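PDB 2XCB: regulatory protein PCRH from Pseudomonas aeruginosa, which binds the chaperone-binding region of the translocator PopD and so probably serves as its dedicated chaperone in type III secretion. Local coordinates for residues Q20-A23 against L24-Q28; K33-D36 against A37-I40; L67-Q70 against A71-S74; I83-P86 against R87-F90; L133-V136 against T137-D141. All blocks are in the same frame, centred on the assembly; numbering follows the deposited sequence. Where two conformers were deposited one is given.

Contacts 1, 2, 3 and 5 lie in one or two turns of a helix or at its start, contact 4 joins a loop to the first turn of helix 87-98, and they follow in order to the last modelled residue. Contacts 1 and 2, on the successive helices 15-30 and 34-47, are about 10 Å apart between centres, touch each other and both meet the second subunit. Contact 3 opens helix 68-81, its centre about 15 Å from that of contact 4. Contact 5 ends helix 123-140, about 37 Å from contact 1 between centres, on the opposite side of the chain's centre. Dimer contacts gather at the N-terminal end, whereas the bound peptide is reached from contacts 1 and 4.

Contact 1 of 5, residues Q20-A23 against L24-Q28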
loop_
_atom_site.group_PDB
_atom_site.type_symbol
_atom_site.label_atom_id
_atom_site.label_comp_id
_atom_site.label_asym_id
_atom_site.label_seq_id
_atom_site.Cartn_x
_atom_site.Cartn_y
_atom_site.Cartn_z
ATOM N N GLN A 20 -7.372 -1.381 4.076
ATOM C CA GLN A 20 -6.540 -2.505 3.662
ATOM C C GLN A 20 -5.056 -2.164 3.600
ATOM O O GLN A 20 -4.169 -3.011 3.894
ATOM C CB GLN A 20 -7.038 -3.062 2.315
ATOM C CG GLN A 20 -8.430 -3.695 2.407
ATOM C CD GLN A 20 -9.020 -3.975 1.013
ATOM O OE1 GLN A 20 -8.307 -4.427 0.127
ATOM N NE2 GLN A 20 -10.314 -3.682 0.818
ATOM N N LEU A 21 -4.764 -0.922 3.267
ATOM C CA LEU A 21 -3.378 -0.486 3.263
ATOM C C LEU A 21 -2.824 -0.353 4.692
ATOM O O LEU A 21 -1.662 -0.678 4.943
ATOM C CB LEU A 21 -3.364 0.853 2.596
ATOM C CG LEU A 21 -2.318 1.217 1.582
ATOM C CD1 LEU A 21 -1.839 -0.047 0.848
ATOM C CD2 LEU A 21 -2.933 2.255 0.637
ATOM N N TYR A 22 -3.659 0.120 5.625
ATOM C CA TYR A 22 -3.268 0.091 7.027
ATOM C C TYR A 22 -3.009 -1.311 7.510
ATOM O O TYR A 22 -1.980 -1.559 8.162
ATOM C CB TYR A 22 -4.249 0.870 7.915
ATOM C CG TYR A 22 -3.950 0.674 9.414
ATOM C CD1 TYR A 22 -2.954 1.407 10.031
ATOM C CD2 TYR A 22 -4.604 -0.326 10.171
ATOM C CE1 TYR A 22 -2.661 1.240 11.380
ATOM C CE2 TYR A 22 -4.280 -0.522 11.555
ATOM C CZ TYR A 22 -3.317 0.236 12.110
ATOM O OH TYR A 22 -3.020 0.075 13.421
ATOM N N ALA A 23 -3.912 -2.265 7.183
ATOM C CA ALA A 23 -3.676 -3.680 7.453
ATOM C C ALA A 23 -2.353 -4.202 6.929
ATOM O O ALA A 23 -1.680 -5.051 7.585
ATOM C CB ALA A 23 -4.822 -4.565 6.852
ATOM N N LEU A 24 -2.011 -3.766 5.720
ATOM C CA LEU A 24 -0.798 -4.244 5.056
ATOM C C LEU A 24 0.393 -3.761 5.869
ATOM O O LEU A 24 1.292 -4.555 6.203
ATOM C CB LEU A 24 -0.738 -3.784 3.575
ATOM C CG LEU A 24 0.390 -4.241 2.635
ATOM C CD1 LEU A 24 -0.119 -4.336 1.216
ATOM C CD2 LEU A 24 1.500 -3.251 2.615
ATOM N N GLY A 25 0.354 -2.478 6.236
ATOM C CA GLY A 25 1.410 -1.850 7.026
ATOM C C GLY A 25 1.532 -2.449 8.389
ATOM O O GLY A 25 2.619 -2.719 8.827
ATOM N N PHE A 26 0.413 -2.654 9.067
ATOM C CA PHE A 26 0.394 -3.313 10.359
ATOM C C PHE A 26 1.051 -4.707 10.278
ATOM O O PHE A 26 1.752 -5.149 11.217
ATOM C CB PHE A 26 -1.062 -3.446 10.800
ATOM C CG PHE A 26 -1.271 -4.292 12.052
ATOM C CD1 PHE A 26 -1.348 -3.688 13.309
ATOM C CD2 PHE A 26 -1.459 -5.663 11.973
ATOM C CE1 PHE A 26 -1.572 -4.452 14.485
ATOM C CE2 PHE A 26 -1.705 -6.434 13.129
ATOM C CZ PHE A 26 -1.760 -5.825 14.385
ATOM N N ASN A 27 0.753 -5.439 9.198
ATOM C CA ASN A 27 1.241 -6.811 9.091
ATOM C C ASN A 27 2.740 -6.864 8.889
ATOM O O ASN A 27 3.425 -7.670 9.540
ATOM C CB ASN A 27 0.448 -7.641 8.044
ATOM C CG ASN A 27 -0.962 -7.963 8.512
ATOM O OD1 ASN A 27 -1.237 -8.057 9.708
ATOM N ND2 ASN A 27 -1.875 -8.084 7.568
ATOM N N GLN A 28 3.249 -5.969 8.060
ATOM C CA GLN A 28 4.690 -5.830 7.885
ATOM C C GLN A 28 5.393 -5.460 9.212
ATOM O O GLN A 28 6.477 -6.016 9.543
ATOM C CB GLN A 28 5.020 -4.846 6.771
ATOM C CG GLN A 28 4.477 -5.294 5.402
ATOM C CD GLN A 28 4.864 -6.728 5.057
ATOM O OE1 GLN A 28 4.206 -7.686 5.446
ATOM N NE2 GLN A 28 5.927 -6.869 4.315
#
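F26 and Y22, one helical turn apart on helix 15-30, send their rings out from the same face of the helix. Traced outward, the F26 side chain begins at CB, which sits 3.4 Å from Y22 O, the carbonyl that its own backbone N also uses; CB further lies 4.4 Å from Y22 CE2, a loose apolar contact. CG stands anti to the backbone N (chi1 172°) and carries the ring out at a slant to that of Y22. From there CD1 comes within 4.1 Å of Y22 OH, an approach that is neither face-on nor edge-on. A23 O and N27 OD1 lie at the edge of the ring, near its plane, on the CD2 side. Further out, F26 packs on the backbone of the bound peptide.

The tetratricopeptide-type superhelix expected of this chaperone family carries its ligand in a groove, and here Y22, A23 and F26 all touch the bound peptide. Y22 OH hydrogen-bonds to the peptide backbone, its ring also makes a cation-pi contact with R53, and A23 lies against an apolar side chain of the same peptide.

Beneath the rings runs ordinary helical bonding. F26 N reaches Y22 O at 2.8 Å with an almost straight N-H (170°), G25 N reaches L21 O at 3.0 Å, and N27 N meets A23 O at 2.9 Å on a more bent path. On another face L24 packs on I40 and on Q20 of the second subunit, while Q20 NE2 donates to Q28 OE1 of that subunit.

Contact 2 of 5, residues K33-D36 against A37-I40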
loop_
_atom_site.group_PDB
_atom_site.type_symbol
_atom_site.label_atom_id
_atom_site.label_comp_id
_atom_site.label_asym_id
_atom_site.label_seq_id
_atom_site.Cartn_x
_atom_site.Cartn_y
_atom_site.Cartn_z
ATOM N N LYS A 33 9.331 -6.280 9.607
ATOM C CA LYS A 33 9.722 -5.670 8.359
ATOM C C LYS A 33 9.581 -4.123 8.504
ATOM O O LYS A 33 8.659 -3.503 7.892
ATOM C CB LYS A 33 8.880 -6.271 7.207
ATOM C CG LYS A 33 9.295 -7.721 6.759
ATOM C CD LYS A 33 8.884 -8.014 5.284
ATOM C CE LYS A 33 8.823 -9.522 4.958
ATOM N NZ LYS A 33 7.586 -10.234 5.436
ATOM N N TRP A 34 10.466 -3.527 9.284
ATOM C CA TRP A 34 10.266 -2.131 9.678
ATOM C C TRP A 34 10.434 -1.082 8.579
ATOM O O TRP A 34 9.748 -0.054 8.576
ATOM C CB TRP A 34 11.049 -1.833 10.944
ATOM C CG TRP A 34 10.707 -2.761 12.093
ATOM C CD1 TRP A 34 9.436 -3.141 12.548
ATOM C CD2 TRP A 34 11.624 -3.408 12.919
ATOM N NE1 TRP A 34 9.534 -3.980 13.640
ATOM C CE2 TRP A 34 10.873 -4.161 13.892
ATOM C CE3 TRP A 34 13.011 -3.429 12.956
ATOM C CZ2 TRP A 34 11.470 -4.910 14.861
ATOM C CZ3 TRP A 34 13.610 -4.165 13.944
ATOM C CH2 TRP A 34 12.842 -4.907 14.888
ATOM N N ASP A 35 11.353 -1.331 7.639
ATOM C CA ASP A 35 11.560 -0.374 6.545
ATOM C C ASP A 35 10.370 -0.279 5.604
ATOM O O ASP A 35 10.029 0.793 5.113
ATOM C CB ASP A 35 12.799 -0.768 5.736
ATOM C CG ASP A 35 13.961 0.091 6.102
ATOM O OD1 ASP A 35 13.876 1.328 5.779
ATOM O OD2 ASP A 35 14.903 -0.444 6.759
ATOM N N ASP A 36 9.782 -1.431 5.345
ATOM C CA ASP A 36 8.633 -1.512 4.476
ATOM C C ASP A 36 7.414 -0.950 5.181
ATOM O O ASP A 36 6.623 -0.239 4.575
ATOM C CB ASP A 36 8.346 -2.956 4.134
ATOM C CG ASP A 36 9.194 -3.456 2.942
ATOM O OD1 ASP A 36 10.119 -2.778 2.380
ATOM O OD2 ASP A 36 8.851 -4.524 2.534
ATOM N N ALA A 37 7.262 -1.302 6.453
ATOM C CA ALA A 37 6.139 -0.797 7.238
ATOM C C ALA A 37 6.251 0.737 7.332
ATOM O O ALA A 37 5.277 1.466 7.156
ATOM C CB ALA A 37 6.119 -1.442 8.590
ATOM N N GLN A 38 7.456 1.227 7.566
ATOM C CA GLN A 38 7.612 2.698 7.631
ATOM C C GLN A 38 7.095 3.402 6.365
ATOM O O GLN A 38 6.499 4.474 6.422
ATOM C CB GLN A 38 9.080 3.072 7.787
ATOM C CG GLN A 38 9.234 4.584 8.096
ATOM C CD GLN A 38 10.680 5.029 8.155
ATOM O OE1 GLN A 38 10.980 6.194 8.474
ATOM N NE2 GLN A 38 11.574 4.146 7.757
ATOM N N LYS A 39 7.441 2.848 5.219
ATOM C CA LYS A 39 7.034 3.421 3.957
ATOM C C LYS A 39 5.529 3.367 3.778
ATOM O O LYS A 39 4.932 4.300 3.270
ATOM C CB LYS A 39 7.712 2.658 2.778
ATOM C CG LYS A 39 9.226 2.857 2.755
ATOM C CD LYS A 39 9.934 1.938 1.871
ATOM C CE LYS A 39 11.364 2.523 1.700
ATOM N NZ LYS A 39 12.196 1.502 1.023
ATOM N N ILE A 40 4.910 2.258 4.114
ATOM C CA ILE A 40 3.446 2.224 4.053
ATOM C C ILE A 40 2.787 3.280 4.994
ATOM O O ILE A 40 1.883 4.048 4.600
ATOM C CB ILE A 40 2.999 0.791 4.350
ATOM C CG1 ILE A 40 3.575 -0.105 3.243
ATOM C CG2 ILE A 40 1.459 0.704 4.484
ATOM C CD1 ILE A 40 2.807 0.058 1.908
#
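D35 and Q38 stand side by side near the start of helix 34-47 and point the same way, their carboxylate and amide planes turned 44° against each other. D35 OD1 and Q38 NE2 remain 4.1 Å apart, so the pair is a neighbourly alignment and not a bond; the other end of the amide, OE1, is taken by R62 NE. An extended chain (chi1 -170°) carries the Q38 amide to R62, its side chain packing on L58 and C61.

K39 leaves the backbone differently. Its CG, anti to the carbonyl carbon, rests 3.2 Å from D35 O and CD follows at 3.4 Å, and the aliphatic chain passes along that carbonyl, which also takes a weak bond from K39 N. K39 NZ stays 4.9 Å from D36 OD1 and is bonded instead to R11 O of the second subunit. D36 likewise turns to the second subunit: its OD2 accepts from T17 OG1 and S14 N there. I40 brings CG1 to 3.3 Å of D36 O, and K33, at the N-cap position, receives A37 N on its carbonyl oxygen at 3.0 Å.

This helix start is held between partners: A37 and Q38 face C61 of helix 52-64, A37 also meets Q28 and I40 meets L24 on helix 15-30, and the D36 and K39 side adjoins the second subunit.

Contact 3 of 5, residues L67-Q70 against A71-S74; sequences LYEQ and ALQS
L72 and Q73 lean back over carbonyl oxygens of the preceding turn, and both do so with CG anti to their own carbonyl carbon. In L72 (chi1 -75°) this places CG 3.4 Å from Y68 O, the same oxygen that L72 N grips at 2.8 Å; its CD1 lies 3.9 Å from that oxygen too. Q73 repeats the pattern on E69 O, with CG at 3.4 Å and the backbone N at 3.2 Å. Its chain then runs on extended, bringing OE1 to 3.8 Å of Q70 CA, alongside the turn.

In the conformer given, one of two, E69 bends at chi2 (-88°) and crosses L72 at a slant; a contact of its OE1 with L72 CD1 is therefore doubtful. Q70 stretches away, though its carbonyl oxygen is well used, accepting from S74 N at 3.3 Å and from R62 NH1. S74 differs, its hydroxyl anti to the backbone N (chi1 -165°), and OG is hydrogen-bonded to F55 O, which ties a polar atom on a buried residue to the helix next door.

L67 sits at the N-cap position, and A71, small and buried, lies where helix 68-81 meets R62 on one neighbour and C95 on another. A small residue placed like this, just after a helix start, is a hallmark of the tetratricopeptide motif, and A71, following LYEQ, is consistent with that fold.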
loop_
_atom_site.group_PDB
_atom_site.type_symbol
_atom_site.label_atom_id
_atom_site.label_comp_id
_atom_site.label_asym_id
_atom_site.label_seq_id
_atom_site.Cartn_x
_atom_site.Cartn_y
_atom_site.Cartn_z
ATOM N N LEU A 67 15.577 5.346 14.774
ATOM C CA LEU A 67 15.491 6.717 14.336
ATOM C C LEU A 67 14.690 7.522 15.372
ATOM O O LEU A 67 13.590 7.962 15.074
ATOM C CB LEU A 67 14.750 6.808 12.970
ATOM C CG LEU A 67 15.529 6.095 11.877
ATOM C CD1 LEU A 67 14.694 6.092 10.582
ATOM C CD2 LEU A 67 16.929 6.801 11.666
ATOM N N TYR A 68 15.245 7.756 16.569
ATOM C CA TYR A 68 14.440 8.307 17.649
ATOM C C TYR A 68 13.914 9.727 17.445
ATOM O O TYR A 68 12.816 10.022 17.835
ATOM C CB TYR A 68 15.219 8.197 18.978
ATOM C CG TYR A 68 15.701 6.818 19.225
ATOM C CD1 TYR A 68 14.801 5.838 19.576
ATOM C CD2 TYR A 68 17.067 6.469 19.057
ATOM C CE1 TYR A 68 15.207 4.560 19.798
ATOM C CE2 TYR A 68 17.499 5.172 19.270
ATOM C CZ TYR A 68 16.542 4.234 19.665
ATOM O OH TYR A 68 16.872 2.969 19.896
ATOM N N GLU A 69 14.723 10.611 16.879
ATOM C CA GLU A 69 14.276 11.981 16.650
ATOM C C GLU A 69 13.094 11.998 15.638
ATOM O O GLU A 69 12.087 12.713 15.846
ATOM C CB GLU A 69 15.432 12.841 16.153
ATOM C CG GLU A 69 16.590 12.917 17.111
ATOM C CD GLU A 69 16.450 14.031 18.133
ATOM O OE1 GLU A 69 15.321 14.562 18.338
ATOM O OE2 GLU A 69 17.500 14.363 18.744
ATOM N N GLN A 70 13.178 11.201 14.573
ATOM C CA GLN A 70 12.040 11.141 13.612
ATOM C C GLN A 70 10.823 10.457 14.226
ATOM O O GLN A 70 9.679 10.865 13.940
ATOM C CB GLN A 70 12.432 10.412 12.345
ATOM C CG GLN A 70 13.539 11.136 11.596
ATOM C CD GLN A 70 13.780 10.464 10.235
ATOM O OE1 GLN A 70 12.836 10.065 9.584
ATOM N NE2 GLN A 70 15.018 10.324 9.833
ATOM N N ALA A 71 11.059 9.479 15.119
ATOM C CA ALA A 71 9.962 8.826 15.871
ATOM C C ALA A 71 9.301 9.858 16.746
ATOM O O ALA A 71 8.076 9.979 16.750
ATOM C CB ALA A 71 10.464 7.601 16.733
ATOM N N LEU A 72 10.103 10.734 17.380
ATOM C CA LEU A 72 9.476 11.725 18.238
ATOM C C LEU A 72 8.536 12.665 17.398
ATOM O O LEU A 72 7.490 12.992 17.883
ATOM C CB LEU A 72 10.529 12.578 18.969
ATOM C CG LEU A 72 11.276 11.929 20.139
ATOM C CD1 LEU A 72 12.472 12.811 20.494
ATOM C CD2 LEU A 72 10.327 11.927 21.305
ATOM N N GLN A 73 8.978 13.124 16.222
ATOM C CA GLN A 73 8.124 14.002 15.364
ATOM C C GLN A 73 6.762 13.356 15.066
ATOM O O GLN A 73 5.732 14.010 15.142
ATOM C CB GLN A 73 8.813 14.355 14.067
ATOM C CG GLN A 73 10.126 15.078 14.383
ATOM C CD GLN A 73 10.882 15.490 13.158
ATOM O OE1 GLN A 73 11.412 14.671 12.406
ATOM N NE2 GLN A 73 10.910 16.791 12.926
ATOM N N SER A 74 6.774 12.063 14.782
ATOM C CA SER A 74 5.503 11.370 14.460
ATOM C C SER A 74 4.560 11.180 15.672
ATOM O O SER A 74 3.292 11.341 15.608
ATOM C CB SER A 74 5.856 10.017 13.828
ATOM O OG SER A 74 4.676 9.499 13.210
#

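Contact 4 of 5, residues I83-P86 against R87-F90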
loop_
_atom_site.group_PDB
_atom_site.type_symbol
_atom_site.label_atom_id
_atom_site.label_comp_id
_atom_site.label_asym_id
_atom_site.label_seq_id
_atom_site.Cartn_x
_atom_site.Cartn_y
_atom_site.Cartn_z
ATOM N N ILE A 83 -5.636 13.274 21.907
ATOM C CA ILE A 83 -5.090 13.776 23.159
ATOM C C ILE A 83 -5.254 12.806 24.342
ATOM O O ILE A 83 -4.635 13.011 25.368
ATOM C CB ILE A 83 -5.717 15.122 23.507
ATOM C CG1 ILE A 83 -7.223 14.997 23.585
ATOM C CG2 ILE A 83 -5.299 16.227 22.533
ATOM C CD1 ILE A 83 -7.906 16.441 23.908
ATOM N N ASN A 84 -6.083 11.776 24.208
ATOM C CA ASN A 84 -6.314 10.744 25.245
ATOM C C ASN A 84 -5.404 9.484 25.165
ATOM O O ASN A 84 -5.351 8.686 26.076
ATOM C CB ASN A 84 -7.771 10.298 25.202
ATOM C CG ASN A 84 -8.695 11.354 25.789
ATOM O OD1 ASN A 84 -8.265 12.067 26.708
ATOM N ND2 ASN A 84 -9.922 11.514 25.237
ATOM N N GLU A 85 -4.711 9.326 24.038
ATOM C CA GLU A 85 -3.942 8.096 23.786
ATOM C C GLU A 85 -2.604 8.102 24.526
ATOM O O GLU A 85 -1.690 8.914 24.221
ATOM C CB GLU A 85 -3.769 7.932 22.248
ATOM C CG GLU A 85 -2.783 6.905 21.795
ATOM C CD GLU A 85 -3.275 5.553 22.212
ATOM O OE1 GLU A 85 -4.299 5.074 21.645
ATOM O OE2 GLU A 85 -2.640 5.023 23.145
ATOM N N PRO A 86 -2.460 7.184 25.494
ATOM C CA PRO A 86 -1.252 7.064 26.343
ATOM C C PRO A 86 -0.043 6.543 25.577
ATOM O O PRO A 86 1.097 6.822 25.995
ATOM C CB PRO A 86 -1.687 6.058 27.422
ATOM C CG PRO A 86 -2.752 5.240 26.710
ATOM C CD PRO A 86 -3.524 6.275 25.950
ATOM N N ARG A 87 -0.234 5.830 24.446
ATOM C CA ARG A 87 0.909 5.288 23.703
ATOM C C ARG A 87 1.859 6.357 23.178
ATOM O O ARG A 87 3.049 6.130 23.128
ATOM C CB ARG A 87 0.492 4.368 22.572
ATOM C CG ARG A 87 0.067 3.019 23.106
ATOM C CD ARG A 87 -0.700 2.071 22.052
ATOM N NE ARG A 87 -2.017 2.600 21.713
ATOM C CZ ARG A 87 -2.893 2.018 20.868
ATOM N NH1 ARG A 87 -2.565 0.901 20.203
ATOM N NH2 ARG A 87 -4.091 2.585 20.663
ATOM N N PHE A 88 1.327 7.487 22.751
ATOM C CA PHE A 88 2.177 8.536 22.229
ATOM C C PHE A 88 3.190 8.992 23.264
ATOM O O PHE A 88 4.369 8.928 22.993
ATOM C CB PHE A 88 1.314 9.679 21.687
ATOM C CG PHE A 88 0.557 9.301 20.381
ATOM C CD1 PHE A 88 1.275 8.929 19.225
ATOM C CD2 PHE A 88 -0.849 9.217 20.371
ATOM C CE1 PHE A 88 0.615 8.616 18.002
ATOM C CE2 PHE A 88 -1.558 8.870 19.199
ATOM C CZ PHE A 88 -0.807 8.563 17.981
ATOM N N PRO A 89 2.748 9.500 24.446
ATOM C CA PRO A 89 3.831 10.043 25.333
ATOM C C PRO A 89 4.666 8.916 25.921
ATOM O O PRO A 89 5.814 9.059 26.157
ATOM C CB PRO A 89 3.025 10.740 26.461
ATOM C CG PRO A 89 1.599 10.308 26.298
ATOM C CD PRO A 89 1.443 10.081 24.798
ATOM N N PHE A 90 4.074 7.747 26.059
ATOM C CA PHE A 90 4.828 6.618 26.566
ATOM C C PHE A 90 5.984 6.246 25.607
ATOM O O PHE A 90 7.177 6.240 26.050
ATOM C CB PHE A 90 3.889 5.375 26.810
ATOM C CG PHE A 90 4.625 4.154 27.384
ATOM C CD1 PHE A 90 4.870 4.043 28.760
ATOM C CD2 PHE A 90 5.120 3.121 26.523
ATOM C CE1 PHE A 90 5.566 2.926 29.315
ATOM C CE2 PHE A 90 5.843 2.049 27.031
ATOM C CZ PHE A 90 6.078 1.957 28.470
#
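E85 and R87 face each other across the turn that starts helix 87-98. The backbone opens to an extended value at E85 (psi 114°), enters helical values at P86 and stays there from R87 onward. P86 O accepts from F90 N at 3.1 Å, the donor lying close to the carbonyl axis. One residue earlier no such bond can form, because P89 has no N-H; instead its CD rests 3.4 Å from E85 O.

The E85 side chain folds back over this turn. CG stands anti to the backbone N and the chain bends at chi2 (65°), bringing the carboxylate to the helix start. There OE2 caps the backbone, accepting from R87 N at 2.9 Å through its anti lone pair. The same OE2 takes R87 NE at 2.9 Å while OE1 takes R87 NH2 at 2.7 Å, a side-on, two-nitrogen salt bridge. Both acceptors lie in or near the guanidinium plane, but NE and NH2 both lie well out of the carboxylate plane, the two groups being turned 61° apart. E85 CG meanwhile presses on the F88 ring, 3.3 Å from CD2, the two side chains crossing at about a right angle.

Three donors of one arginine thus converge on one carboxylate, two of them on OE2. This grip should fix the guanidinium rotation and balance its charge, and it is consistent with E85 holding R87 in place for the bound peptide, where NH1 donates to the backbone and NH2 to a polar side chain. E85 would thus be a second-shell residue for peptide recognition.

Contact 5 of 5, residues L133-V136 against T137-D141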
loop_
_atom_site.group_PDB
_atom_site.type_symbol
_atom_site.label_atom_id
_atom_site.label_comp_id
_atom_site.label_asym_id
_atom_site.label_seq_id
_atom_site.Cartn_x
_atom_site.Cartn_y
_atom_site.Cartn_z
ATOM N N LEU A 133 8.461 5.776 35.004
ATOM C CA LEU A 133 8.630 7.075 35.633
ATOM C C LEU A 133 9.513 6.992 36.893
ATOM O O LEU A 133 10.428 7.795 37.085
ATOM C CB LEU A 133 7.249 7.681 35.996
ATOM C CG LEU A 133 7.298 9.046 36.728
ATOM C CD1 LEU A 133 7.966 10.113 35.900
ATOM C CD2 LEU A 133 5.867 9.446 37.151
ATOM N N GLU A 134 9.224 6.015 37.731
ATOM C CA GLU A 134 9.982 5.803 38.985
ATOM C C GLU A 134 11.480 5.562 38.651
ATOM O O GLU A 134 12.383 6.117 39.313
ATOM C CB GLU A 134 9.437 4.574 39.721
ATOM C CG GLU A 134 8.006 4.713 40.317
ATOM C CD GLU A 134 7.569 3.442 41.145
ATOM O OE1 GLU A 134 6.357 3.071 41.104
ATOM O OE2 GLU A 134 8.436 2.793 41.810
ATOM N N ALA A 135 11.722 4.746 37.594
ATOM C CA ALA A 135 13.082 4.431 37.169
ATOM C C ALA A 135 13.795 5.670 36.752
ATOM O O ALA A 135 14.942 5.889 37.149
ATOM C CB ALA A 135 13.113 3.383 36.026
ATOM N N VAL A 136 13.127 6.515 35.961
ATOM C CA VAL A 136 13.753 7.734 35.489
ATOM C C VAL A 136 14.029 8.756 36.598
ATOM O O VAL A 136 15.058 9.438 36.617
ATOM C CB VAL A 136 12.859 8.423 34.367
ATOM C CG1 VAL A 136 13.350 9.847 34.110
ATOM C CG2 VAL A 136 12.901 7.619 33.059
ATOM N N THR A 137 13.072 8.920 37.489
ATOM C CA THR A 137 13.240 9.838 38.636
ATOM C C THR A 137 14.428 9.376 39.494
ATOM O O THR A 137 15.268 10.219 39.915
ATOM C CB THR A 137 11.953 9.901 39.509
ATOM O OG1 THR A 137 10.873 10.410 38.701
ATOM C CG2 THR A 137 12.182 10.835 40.740
ATOM N N ALA A 138 14.515 8.055 39.721
ATOM C CA ALA A 138 15.682 7.450 40.431
ATOM C C ALA A 138 17.041 7.835 39.789
ATOM O O ALA A 138 18.003 8.131 40.504
ATOM C CB ALA A 138 15.529 5.933 40.565
ATOM N N ARG A 139 17.109 7.846 38.449
ATOM C CA ARG A 139 18.344 8.203 37.742
ATOM C C ARG A 139 18.630 9.699 37.842
ATOM O O ARG A 139 19.806 10.106 37.929
ATOM C CB ARG A 139 18.293 7.756 36.267
ATOM C CG ARG A 139 17.895 6.264 36.075
ATOM C CD ARG A 139 18.774 5.558 35.053
ATOM N NE ARG A 139 18.125 5.265 33.786
ATOM C CZ ARG A 139 17.314 4.229 33.565
ATOM N NH1 ARG A 139 17.012 3.391 34.542
ATOM N NH2 ARG A 139 16.797 4.048 32.369
ATOM N N LYS A 140 17.577 10.533 37.835
ATOM C CA LYS A 140 17.830 11.993 37.954
ATOM C C LYS A 140 18.286 12.323 39.379
ATOM O O LYS A 140 19.048 13.252 39.576
ATOM C CB LYS A 140 16.574 12.854 37.630
ATOM C CG LYS A 140 16.370 13.152 36.139
ATOM C CD LYS A 140 14.976 13.715 35.897
ATOM C CE LYS A 140 14.881 15.159 36.423
ATOM N NZ LYS A 140 13.869 15.868 35.581
ATOM N N ASP A 141 17.791 11.565 40.352
ATOM C CA ASP A 141 18.141 11.811 41.754
ATOM C C ASP A 141 19.425 11.060 42.082
ATOM O O ASP A 141 20.340 11.625 42.666
ATOM C CB ASP A 141 17.028 11.373 42.735
ATOM C CG ASP A 141 15.760 12.255 42.651
ATOM O OD1 ASP A 141 15.829 13.385 42.081
ATOM O OD2 ASP A 141 14.686 11.809 43.148
#
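The last turns of helix 123-140, which closes the helical array at its C-terminal end, bring T137 back over L133. L133 O receives T137 N at 2.9 Å on a nearly straight bond (168°), and T137 OG1 lies 3.1 Å from the same oxygen. The threonine hydroxyl stands beside its own backbone N, anti to the carbonyl carbon (chi1 -62°), which turns it back toward the preceding turn. OG1 is also hydrogen-bonded to E106 OE2 on helix 102-117. L133, with CG anti to its backbone N, brings L133 CD1 slantwise to 4.0 Å of T137 OG1, adding an apolar neighbour to a polar group.

Along the other strips the backbone repeats itself. A138 N reaches E134 O at 2.9 Å. A138 CB also rests 3.4 Å from E134 O. R139 N reaches A135 O at 3.2 Å, and K140 N meets V136 O at 3.0 Å. The K140 chain then bends at chi3 and leads its ammonium off the helix to D103 and E106, a salt bridge with each.

L133, V136 and K140 face helix 102-117, where L133 meets R113, V136 meets F109 and K140 lies on L102; V136 also touches L97 of helix 87-98, joining the final helix to both.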